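Local coordinates for hypothetical protein (Parabacteroides merdae, PDB 4OO3) that is of unknown function but is probably an NAD(P)-dependent oxidoreductase, joining a Rossmann-fold domain to a C-terminal domain built on a large mixed beta sheet, at residues G171-E179 / V291-A299; Q228-Y239 / D417-Y428. All coordinates share one frame; numbering follows the deposited sequence.

Contact 1: G171-E179 / V291-A299; sequences GEQLKGSPE and VYKIKGVTA
Gln173, Lys175, Ser177 and Pro178 lie along a beta hairpin of the mixed sheet in the C-terminal domain, strands 282-294 and 297-306 joined by a type I' turn from Ile294 to Val297, at the protein surface. Gln173 comes first. Its carboxamide N-H, donated almost in the amide plane, lands on a lone pair of Leu174 O, while OE1 is taken by Tyr170; held flat in this way, the amide sets Gln173 NE2 4.0 Å from Val297 CG1. Leu174 O also touches Val297 CG1, at 3.6 Å. Lys175 supplies the one direct hydrogen bond between the segments: Lys175 O accepts Thr298 N at 2.8 Å, nearly straight at 168°. The lysine side chain, bent at chi2 (-90°), runs over the turn, with Lys175 CB 3.5 Å from Gly296 O, and its NZ is linked to Lys295 O through a water that binds Lys295 O well and NZ only weakly. At Ser177 the backbone rests on Thr298, whose CG2 lies 3.5 Å from Ser177 O. Pro178 then crosses Thr298 at about a right angle and meets the last methylene of Lys293, Pro178 CD standing 4.2 Å from Lys293 CE. Thr298 OG1, 3.4 Å from Ser177 CA, shares a hydrogen bond with a second water.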
loop_
_atom_site.group_PDB
_atom_site.type_symbol
_atom_site.label_atom_id
_atom_site.label_comp_id
_atom_site.label_asym_id
_atom_site.label_seq_id
_atom_site.Cartn_x
_atom_site.Cartn_y
_atom_site.Cartn_z
ATOM N N GLY A 171 -16.328 -8.729 20.552
ATOM C CA GLY A 171 -15.770 -9.322 21.749
ATOM C C GLY A 171 -14.337 -8.866 21.886
ATOM O O GLY A 171 -13.998 -7.749 21.514
ATOM N N GLU A 172 -13.495 -9.739 22.419
ATOM C CA GLU A 172 -12.080 -9.456 22.605
ATOM C C GLU A 172 -11.350 -10.017 21.392
ATOM O O GLU A 172 -11.847 -10.941 20.747
ATOM C CB GLU A 172 -11.605 -10.136 23.890
ATOM C CG GLU A 172 -10.273 -9.665 24.449
ATOM C CD GLU A 172 -9.827 -10.509 25.639
ATOM O OE1 GLU A 172 -10.625 -10.692 26.587
ATOM O OE2 GLU A 172 -8.679 -10.998 25.630
ATOM N N GLN A 173 -10.184 -9.461 21.077
ATOM C CA GLN A 173 -9.364 -9.977 19.979
ATOM C C GLN A 173 -8.707 -11.297 20.402
ATOM O O GLN A 173 -7.969 -11.348 21.389
ATOM C CB GLN A 173 -8.288 -8.956 19.570
ATOM C CG GLN A 173 -7.263 -9.462 18.555
ATOM C CD GLN A 173 -7.878 -9.816 17.214
ATOM O OE1 GLN A 173 -8.513 -8.977 16.584
ATOM N NE2 GLN A 173 -7.683 -11.062 16.764
ATOM N N LEU A 174 -8.970 -12.361 19.654
ATOM C CA LEU A 174 -8.351 -13.640 19.961
ATOM C C LEU A 174 -6.903 -13.635 19.501
ATOM O O LEU A 174 -6.532 -12.873 18.607
ATOM C CB LEU A 174 -9.135 -14.783 19.320
ATOM C CG LEU A 174 -10.590 -14.886 19.779
ATOM C CD1 LEU A 174 -11.263 -16.105 19.175
ATOM C CD2 LEU A 174 -10.675 -14.932 21.294
ATOM N N LYS A 175 -6.087 -14.472 20.129
ATOM C CA LYS A 175 -4.654 -14.555 19.830
ATOM C C LYS A 175 -4.375 -15.568 18.726
ATOM O O LYS A 175 -3.436 -15.407 17.948
ATOM C CB LYS A 175 -3.864 -14.978 21.072
ATOM C CG LYS A 175 -4.179 -14.199 22.340
ATOM C CD LYS A 175 -3.324 -12.967 22.533
ATOM C CE LYS A 175 -3.420 -12.502 23.975
ATOM N NZ LYS A 175 -3.455 -11.022 24.061
ATOM N N GLY A 176 -5.166 -16.635 18.687
ATOM C CA GLY A 176 -4.958 -17.688 17.714
ATOM C C GLY A 176 -3.602 -18.338 17.916
ATOM O O GLY A 176 -3.003 -18.238 18.992
ATOM N N SER A 177 -3.107 -18.989 16.873
ATOM C CA SER A 177 -1.844 -19.707 16.951
ATOM C C SER A 177 -1.294 -19.919 15.544
ATOM O O SER A 177 -2.038 -19.816 14.574
ATOM C CB SER A 177 -2.068 -21.053 17.637
ATOM O OG SER A 177 -3.056 -21.788 16.943
ATOM N N PRO A 178 0.011 -20.220 15.425
ATOM C CA PRO A 178 0.583 -20.515 14.114
ATOM C C PRO A 178 -0.261 -21.491 13.291
ATOM O O PRO A 178 -0.403 -21.312 12.084
ATOM C CB PRO A 178 1.930 -21.138 14.468
ATOM C CG PRO A 178 2.304 -20.485 15.751
ATOM C CD PRO A 178 1.016 -20.330 16.498
ATOM N N GLU A 179 -0.835 -22.490 13.958
ATOM C CA GLU A 179 -1.646 -23.513 13.297
ATOM C C GLU A 179 -3.001 -22.949 12.852
ATOM O O GLU A 179 -3.520 -23.328 11.804
ATOM C CB GLU A 179 -1.845 -24.728 14.213
ATOM C CG GLU A 179 -0.571 -25.239 14.891
ATOM C CD GLU A 179 -0.362 -24.667 16.290
ATOM O OE1 GLU A 179 -1.186 -24.954 17.191
ATOM O OE2 GLU A 179 0.631 -23.935 16.495
ATOM N N VAL A 291 3.650 -15.644 8.342
ATOM C CA VAL A 291 2.980 -15.852 9.615
ATOM C C VAL A 291 3.854 -15.222 10.688
ATOM O O VAL A 291 5.053 -15.480 10.755
ATOM C CB VAL A 291 2.734 -17.340 9.927
ATOM C CG1 VAL A 291 2.069 -17.499 11.289
ATOM C CG2 VAL A 291 1.851 -17.952 8.864
ATOM N N TYR A 292 3.247 -14.376 11.508
ATOM C CA TYR A 292 3.962 -13.694 12.566
ATOM C C TYR A 292 3.042 -13.403 13.737
ATOM O O TYR A 292 1.817 -13.357 13.587
ATOM C CB TYR A 292 4.568 -12.390 12.047
ATOM C CG TYR A 292 3.559 -11.373 11.537
ATOM C CD1 TYR A 292 3.016 -11.483 10.263
ATOM C CD2 TYR A 292 3.167 -10.289 12.322
ATOM C CE1 TYR A 292 2.101 -10.551 9.790
ATOM C CE2 TYR A 292 2.256 -9.352 11.856
ATOM C CZ TYR A 292 1.726 -9.487 10.589
ATOM O OH TYR A 292 0.816 -8.564 10.110
ATOM N N LYS A 293 3.643 -13.204 14.901
ATOM C CA LYS A 293 2.904 -12.769 16.073
ATOM C C LYS A 293 3.122 -11.279 16.269
ATOM O O LYS A 293 4.254 -10.794 16.198
ATOM C CB LYS A 293 3.331 -13.555 17.310
ATOM C CG LYS A 293 2.759 -14.958 17.322
ATOM C CD LYS A 293 3.201 -15.767 18.525
ATOM C CE LYS A 293 2.343 -17.017 18.653
ATOM N NZ LYS A 293 2.986 -18.065 19.485
ATOM N N ILE A 294 2.022 -10.561 16.478
ATOM C CA ILE A 294 2.054 -9.145 16.793
ATOM C C ILE A 294 1.335 -8.963 18.129
ATOM O O ILE A 294 0.122 -9.160 18.221
ATOM C CB ILE A 294 1.437 -8.272 15.670
ATOM C CG1 ILE A 294 1.153 -6.859 16.194
ATOM C CG2 ILE A 294 0.158 -8.883 15.121
ATOM C CD1 ILE A 294 0.955 -5.829 15.109
ATOM N N LYS A 295 2.106 -8.612 19.160
ATOM C CA LYS A 295 1.611 -8.510 20.531
ATOM C C LYS A 295 0.818 -9.747 20.933
ATOM O O LYS A 295 -0.286 -9.641 21.467
ATOM C CB LYS A 295 0.763 -7.246 20.719
ATOM C CG LYS A 295 1.447 -5.997 20.196
ATOM C CD LYS A 295 1.281 -4.797 21.106
ATOM C CE LYS A 295 -0.108 -4.200 21.019
ATOM N NZ LYS A 295 -0.530 -3.672 22.344
ATOM N N GLY A 296 1.387 -10.917 20.655
ATOM C CA GLY A 296 0.795 -12.192 21.068
ATOM C C GLY A 296 -0.231 -12.755 20.101
ATOM O O GLY A 296 -0.624 -13.910 20.237
ATOM N N VAL A 297 -0.658 -11.951 19.122
ATOM C CA VAL A 297 -1.696 -12.347 18.168
ATOM C C VAL A 297 -1.048 -12.878 16.897
ATOM O O VAL A 297 -0.259 -12.179 16.274
ATOM C CB VAL A 297 -2.605 -11.152 17.798
ATOM C CG1 VAL A 297 -3.687 -11.581 16.814
ATOM C CG2 VAL A 297 -3.224 -10.552 19.048
ATOM N N THR A 298 -1.384 -14.107 16.511
ATOM C CA THR A 298 -0.852 -14.687 15.288
ATOM C C THR A 298 -1.607 -14.144 14.068
ATOM O O THR A 298 -2.826 -14.299 13.958
ATOM C CB THR A 298 -0.932 -16.224 15.295
ATOM O OG1 THR A 298 -0.183 -16.745 16.401
ATOM C CG2 THR A 298 -0.367 -16.793 14.007
ATOM N N ALA A 299 -0.868 -13.496 13.171
ATOM C CA ALA A 299 -1.412 -12.983 11.930
ATOM C C ALA A 299 -0.793 -13.734 10.759
ATOM O O ALA A 299 0.330 -14.224 10.853
ATOM C CB ALA A 299 -1.135 -11.493 11.814
HETATM O O HOH W 1 -2.593 -8.318 22.210
HETATM O O HOH W 2 -0.853 -16.355 19.032
#

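Contact 2: Q228-Y239 / D417-Y428; sequences QWEAFPDQIIDY and DWEVPNMLAKYY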
loop_
_atom_site.group_PDB
_atom_site.type_symbol
_atom_site.label_atom_id
_atom_site.label_comp_id
_atom_site.label_asym_id
_atom_site.label_seq_id
_atom_site.Cartn_x
_atom_site.Cartn_y
_atom_site.Cartn_z
ATOM N N GLN A 228 -2.045 -4.111 11.709
ATOM C CA GLN A 228 -1.738 -3.095 12.730
ATOM C C GLN A 228 -2.875 -2.080 12.889
ATOM O O GLN A 228 -3.339 -1.808 13.992
ATOM C CB GLN A 228 -0.453 -2.336 12.366
ATOM C CG GLN A 228 0.805 -3.194 12.344
ATOM C CD GLN A 228 2.063 -2.418 11.972
ATOM O OE1 GLN A 228 2.011 -1.257 11.524
ATOM N NE2 GLN A 228 3.208 -3.063 12.151
ATOM N N TRP A 229 -3.313 -1.527 11.766
ATOM C CA TRP A 229 -4.245 -0.409 11.760
ATOM C C TRP A 229 -5.683 -0.816 12.134
ATOM O O TRP A 229 -6.372 -0.102 12.873
ATOM C CB TRP A 229 -4.197 0.259 10.384
ATOM C CG TRP A 229 -4.865 1.567 10.316
ATOM C CD1 TRP A 229 -4.369 2.775 10.731
ATOM C CD2 TRP A 229 -6.159 1.823 9.791
ATOM N NE1 TRP A 229 -5.286 3.766 10.496
ATOM C CE2 TRP A 229 -6.398 3.207 9.923
ATOM C CE3 TRP A 229 -7.149 1.016 9.225
ATOM C CZ2 TRP A 229 -7.584 3.795 9.509
ATOM C CZ3 TRP A 229 -8.325 1.605 8.816
ATOM C CH2 TRP A 229 -8.532 2.981 8.958
ATOM N N GLU A 230 -6.133 -1.962 11.635
ATOM C CA GLU A 230 -7.469 -2.460 11.967
ATOM C C GLU A 230 -7.542 -3.093 13.358
ATOM O O GLU A 230 -8.482 -2.845 14.106
ATOM C CB GLU A 230 -7.924 -3.496 10.948
ATOM C CG GLU A 230 -8.175 -2.950 9.555
ATOM C CD GLU A 230 -8.276 -4.051 8.519
ATOM O OE1 GLU A 230 -7.858 -5.188 8.803
ATOM O OE2 GLU A 230 -8.764 -3.787 7.410
ATOM N N ALA A 231 -6.554 -3.916 13.689
ATOM C CA ALA A 231 -6.634 -4.792 14.858
ATOM C C ALA A 231 -5.983 -4.206 16.101
ATOM O O ALA A 231 -6.237 -4.679 17.210
ATOM C CB ALA A 231 -6.029 -6.148 14.537
ATOM N N PHE A 232 -5.152 -3.179 15.924
ATOM C CA PHE A 232 -4.529 -2.475 17.052
ATOM C C PHE A 232 -4.608 -0.958 16.849
ATOM O O PHE A 232 -3.578 -0.274 16.854
ATOM C CB PHE A 232 -3.069 -2.924 17.221
ATOM C CG PHE A 232 -2.900 -4.416 17.340
ATOM C CD1 PHE A 232 -2.856 -5.212 16.209
ATOM C CD2 PHE A 232 -2.796 -5.017 18.586
ATOM C CE1 PHE A 232 -2.711 -6.587 16.312
ATOM C CE2 PHE A 232 -2.646 -6.385 18.701
ATOM C CZ PHE A 232 -2.605 -7.173 17.563
ATOM N N PRO A 233 -5.838 -0.418 16.710
ATOM C CA PRO A 233 -5.990 0.982 16.308
ATOM C C PRO A 233 -5.201 1.950 17.189
ATOM O O PRO A 233 -5.330 1.925 18.405
ATOM C CB PRO A 233 -7.498 1.243 16.443
ATOM C CG PRO A 233 -8.142 -0.100 16.519
ATOM C CD PRO A 233 -7.123 -1.021 17.110
ATOM N N ASP A 234 -4.365 2.769 16.562
ATOM C CA ASP A 234 -3.629 3.834 17.249
ATOM C C ASP A 234 -2.676 3.356 18.360
ATOM O O ASP A 234 -2.172 4.173 19.119
ATOM C CB ASP A 234 -4.607 4.879 17.807
ATOM C CG ASP A 234 -5.439 5.539 16.723
ATOM O OD1 ASP A 234 -5.109 5.384 15.531
ATOM O OD2 ASP A 234 -6.423 6.228 17.063
ATOM N N GLN A 235 -2.429 2.052 18.448
ATOM C CA GLN A 235 -1.441 1.518 19.386
ATOM C C GLN A 235 -0.057 1.571 18.749
ATOM O O GLN A 235 0.116 1.175 17.593
ATOM C CB GLN A 235 -1.771 0.075 19.764
ATOM C CG GLN A 235 -3.123 -0.097 20.440
ATOM C CD GLN A 235 -3.450 -1.551 20.699
ATOM O OE1 GLN A 235 -2.587 -2.329 21.095
ATOM N NE2 GLN A 235 -4.700 -1.930 20.466
ATOM N N ILE A 236 0.920 2.057 19.516
ATOM C CA ILE A 236 2.307 2.130 19.074
ATOM C C ILE A 236 2.901 0.734 19.122
ATOM O O ILE A 236 2.920 0.116 20.177
ATOM C CB ILE A 236 3.129 3.075 19.975
ATOM C CG1 ILE A 236 2.574 4.502 19.871
ATOM C CG2 ILE A 236 4.607 3.032 19.602
ATOM C CD1 ILE A 236 3.311 5.533 20.690
ATOM N N ILE A 237 3.366 0.228 17.983
ATOM C CA ILE A 237 3.984 -1.098 17.927
ATOM C C ILE A 237 5.499 -0.935 18.039
ATOM O O ILE A 237 6.110 -0.236 17.223
ATOM C CB ILE A 237 3.654 -1.840 16.611
ATOM C CG1 ILE A 237 2.140 -1.840 16.315
ATOM C CG2 ILE A 237 4.197 -3.267 16.642
ATOM C CD1 ILE A 237 1.283 -2.573 17.327
ATOM N N ASP A 238 6.096 -1.558 19.057
ATOM C CA ASP A 238 7.545 -1.575 19.222
ATOM C C ASP A 238 8.061 -2.846 18.560
ATOM O O ASP A 238 7.877 -3.942 19.084
ATOM C CB ASP A 238 7.922 -1.546 20.708
ATOM C CG ASP A 238 9.435 -1.515 20.941
ATOM O OD1 ASP A 238 10.218 -1.607 19.967
ATOM O OD2 ASP A 238 9.845 -1.408 22.114
ATOM N N TYR A 239 8.717 -2.703 17.413
ATOM C CA TYR A 239 9.088 -3.872 16.619
ATOM C C TYR A 239 10.153 -4.723 17.310
ATOM O O TYR A 239 10.264 -5.918 17.044
ATOM C CB TYR A 239 9.498 -3.471 15.189
ATOM C CG TYR A 239 10.884 -2.895 15.024
ATOM C CD1 TYR A 239 11.993 -3.726 14.961
ATOM C CD2 TYR A 239 11.086 -1.522 14.907
ATOM C CE1 TYR A 239 13.264 -3.212 14.813
ATOM C CE2 TYR A 239 12.354 -0.999 14.750
ATOM C CZ TYR A 239 13.434 -1.855 14.707
ATOM O OH TYR A 239 14.699 -1.374 14.558
ATOM N N ASP A 417 1.688 10.186 16.916
ATOM C CA ASP A 417 2.581 9.299 17.672
ATOM C C ASP A 417 2.923 7.976 17.010
ATOM O O ASP A 417 4.091 7.609 16.894
ATOM C CB ASP A 417 1.941 8.966 19.030
ATOM C CG ASP A 417 2.096 10.075 20.047
ATOM O OD1 ASP A 417 2.580 11.178 19.689
ATOM O OD2 ASP A 417 1.732 9.833 21.219
ATOM N N TRP A 418 1.885 7.253 16.612
ATOM C CA TRP A 418 2.029 5.853 16.215
ATOM C C TRP A 418 2.620 5.640 14.816
ATOM O O TRP A 418 3.098 4.548 14.518
ATOM C CB TRP A 418 0.675 5.132 16.338
ATOM C CG TRP A 418 -0.460 5.839 15.642
ATOM C CD1 TRP A 418 -1.312 6.757 16.193
ATOM C CD2 TRP A 418 -0.850 5.707 14.269
ATOM N NE1 TRP A 418 -2.207 7.195 15.253
ATOM C CE2 TRP A 418 -1.954 6.562 14.065
ATOM C CE3 TRP A 418 -0.383 4.938 13.196
ATOM C CZ2 TRP A 418 -2.597 6.677 12.830
ATOM C CZ3 TRP A 418 -1.023 5.051 11.966
ATOM C CH2 TRP A 418 -2.120 5.916 11.795
ATOM N N GLU A 419 2.613 6.671 13.971
ATOM C CA GLU A 419 2.918 6.495 12.542
ATOM C C GLU A 419 4.346 6.016 12.236
ATOM O O GLU A 419 4.521 5.025 11.532
ATOM C CB GLU A 419 2.593 7.765 11.745
ATOM C CG GLU A 419 1.111 7.905 11.399
ATOM C CD GLU A 419 0.716 7.194 10.112
ATOM O OE1 GLU A 419 1.398 6.229 9.699
ATOM O OE2 GLU A 419 -0.283 7.609 9.486
ATOM N N VAL A 420 5.358 6.711 12.750
ATOM C CA VAL A 420 6.740 6.340 12.467
ATOM C C VAL A 420 7.083 4.981 13.073
ATOM O O VAL A 420 7.528 4.081 12.349
ATOM C CB VAL A 420 7.740 7.419 12.926
ATOM C CG1 VAL A 420 9.177 6.901 12.854
ATOM C CG2 VAL A 420 7.579 8.671 12.079
ATOM N N PRO A 421 6.858 4.803 14.385
ATOM C CA PRO A 421 7.171 3.476 14.925
ATOM C C PRO A 421 6.432 2.332 14.206
ATOM O O PRO A 421 7.011 1.274 14.007
ATOM C CB PRO A 421 6.772 3.575 16.407
ATOM C CG PRO A 421 5.972 4.823 16.541
ATOM C CD PRO A 421 6.371 5.730 15.422
ATOM N N ASN A 422 5.185 2.558 13.799
ATOM C CA ASN A 422 4.407 1.521 13.105
ATOM C C ASN A 422 4.802 1.286 11.649
ATOM O O ASN A 422 4.666 0.158 11.157
ATOM C CB ASN A 422 2.907 1.796 13.223
ATOM C CG ASN A 422 2.416 1.707 14.663
ATOM O OD1 ASN A 422 3.194 1.447 15.585
ATOM N ND2 ASN A 422 1.124 1.912 14.859
HETATM N N MSE A 423 5.292 2.320 10.965
HETATM C CA MSE A 423 5.894 2.140 9.636
HETATM C C MSE A 423 7.120 1.261 9.787
HETATM O O MSE A 423 7.311 0.301 9.030
HETATM C CB MSE A 423 6.254 3.473 8.969
HETATM C CG MSE A 423 5.019 4.179 8.415
HETATM SE SE MSE A 423 5.506 5.793 7.403
HETATM C CE MSE A 423 5.799 7.061 8.877
ATOM N N LEU A 424 7.945 1.553 10.785
ATOM C CA LEU A 424 9.109 0.721 11.073
ATOM C C LEU A 424 8.740 -0.715 11.454
ATOM O O LEU A 424 9.362 -1.652 10.971
ATOM C CB LEU A 424 9.960 1.348 12.171
ATOM C CG LEU A 424 10.785 2.565 11.755
ATOM C CD1 LEU A 424 11.480 3.140 12.980
ATOM C CD2 LEU A 424 11.794 2.187 10.678
ATOM N N ALA A 425 7.732 -0.897 12.306
ATOM C CA ALA A 425 7.297 -2.252 12.675
ATOM C C ALA A 425 6.829 -3.022 11.451
ATOM O O ALA A 425 7.101 -4.215 11.313
ATOM C CB ALA A 425 6.199 -2.208 13.729
ATOM N N LYS A 426 6.148 -2.312 10.559
ATOM C CA LYS A 426 5.629 -2.875 9.331
ATOM C C LYS A 426 6.767 -3.393 8.468
ATOM O O LYS A 426 6.752 -4.551 8.041
ATOM C CB LYS A 426 4.869 -1.786 8.576
ATOM C CG LYS A 426 4.142 -2.235 7.327
ATOM C CD LYS A 426 4.169 -1.168 6.241
ATOM C CE LYS A 426 3.697 0.186 6.724
ATOM N NZ LYS A 426 3.820 1.254 5.711
ATOM N N TYR A 427 7.738 -2.521 8.203
ATOM C CA TYR A 427 8.880 -2.863 7.358
ATOM C C TYR A 427 9.821 -3.868 8.022
ATOM O O TYR A 427 10.452 -4.674 7.330
ATOM C CB TYR A 427 9.641 -1.603 6.912
ATOM C CG TYR A 427 8.887 -0.818 5.877
ATOM C CD1 TYR A 427 8.660 -1.354 4.619
ATOM C CD2 TYR A 427 8.383 0.451 6.155
ATOM C CE1 TYR A 427 7.945 -0.656 3.667
ATOM C CE2 TYR A 427 7.672 1.158 5.210
ATOM C CZ TYR A 427 7.456 0.595 3.967
ATOM O OH TYR A 427 6.764 1.283 3.007
ATOM N N TYR A 428 9.912 -3.836 9.350
ATOM C CA TYR A 428 10.635 -4.887 10.068
ATOM C C TYR A 428 9.997 -6.239 9.769
ATOM O O TYR A 428 10.694 -7.213 9.476
ATOM C CB TYR A 428 10.637 -4.647 11.580
ATOM C CG TYR A 428 11.254 -5.798 12.351
ATOM C CD1 TYR A 428 12.633 -5.935 12.448
ATOM C CD2 TYR A 428 10.460 -6.759 12.957
ATOM C CE1 TYR A 428 13.206 -6.988 13.141
ATOM C CE2 TYR A 428 11.022 -7.820 13.656
ATOM C CZ TYR A 428 12.396 -7.930 13.742
ATOM O OH TYR A 428 12.953 -8.987 14.428
HETATM O O HOH W 3 8.380 -0.235 15.914
#
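Asn422 and the backbone of Gln235 and Ile237 make two direct hydrogen bonds between helix 419-439 and the loop that follows helix 220-231. One carboxamide serves both. Asn422 ND2 donates a hydrogen bond to Gln235 O (3.0 Å). Asn422 OD1 accepts one from Ile237 N (2.7 Å, 171° at the hydrogen). A water continues this polar seam, donating to Ile237 O and Pro421 O while accepting from Tyr239 N.

The aromatic contacts sit at the two ends. Tyr239 and Tyr428 form an offset stack with centroids 4.9 Å apart and planes not quite parallel; Tyr239 CD1 is over the Tyr428 face, toward its rim. With CG between the backbone N and the carbonyl carbon (chi1 78°), the Tyr239 ring swings over Tyr428. Tyr239 CB, placed by the backbone, lies 3.6 Å from Ala425 CA. At the other end Asp234 CA makes a CH-pi contact over the five-membered ring of Trp418. The Asp234 carboxylate lies over that same indole, only 18° from parallel to it, and is salt-bridged to Arg161. Trp418 CH2 meets the edge of Trp229, 4.0 Å from Trp229 CD1.

Aliphatic groups fill the middle, Ile236 CG2 on Pro421 CG at 3.8 Å and Ile237 CG2 on Ala425 CB at 3.7 Å.

With both ends of its amide engaged, buried Asn422 is fixed in rotation; this one side chain satisfies Gln235 O and Ile237 N, backbone groups two residues apart, and so ties the loop to helix 419-439.

From the N terminus the chain passes the Rossmann-fold region, then 171-179, 228-239, 291-299 and 417-428 in that order, so the two contacts cross. Contact 1 closes a loop of 111 residues, bringing the segment before strand 183-190 onto the hairpin of 282-294 and 297-306. Contact 2 closes a longer one of 177 residues, returning the C-terminal helix 419-439 to the end of helix 220-231. Their centres are 16 Å apart, yet they touch directly: Lys295 NZ is hydrogen-bonded to Gln235 OE1, and the Phe232 ring packs on Lys295 and Val297. The hairpin turn, the helix 220-231 exit and the C-terminal helix are thereby linked in space.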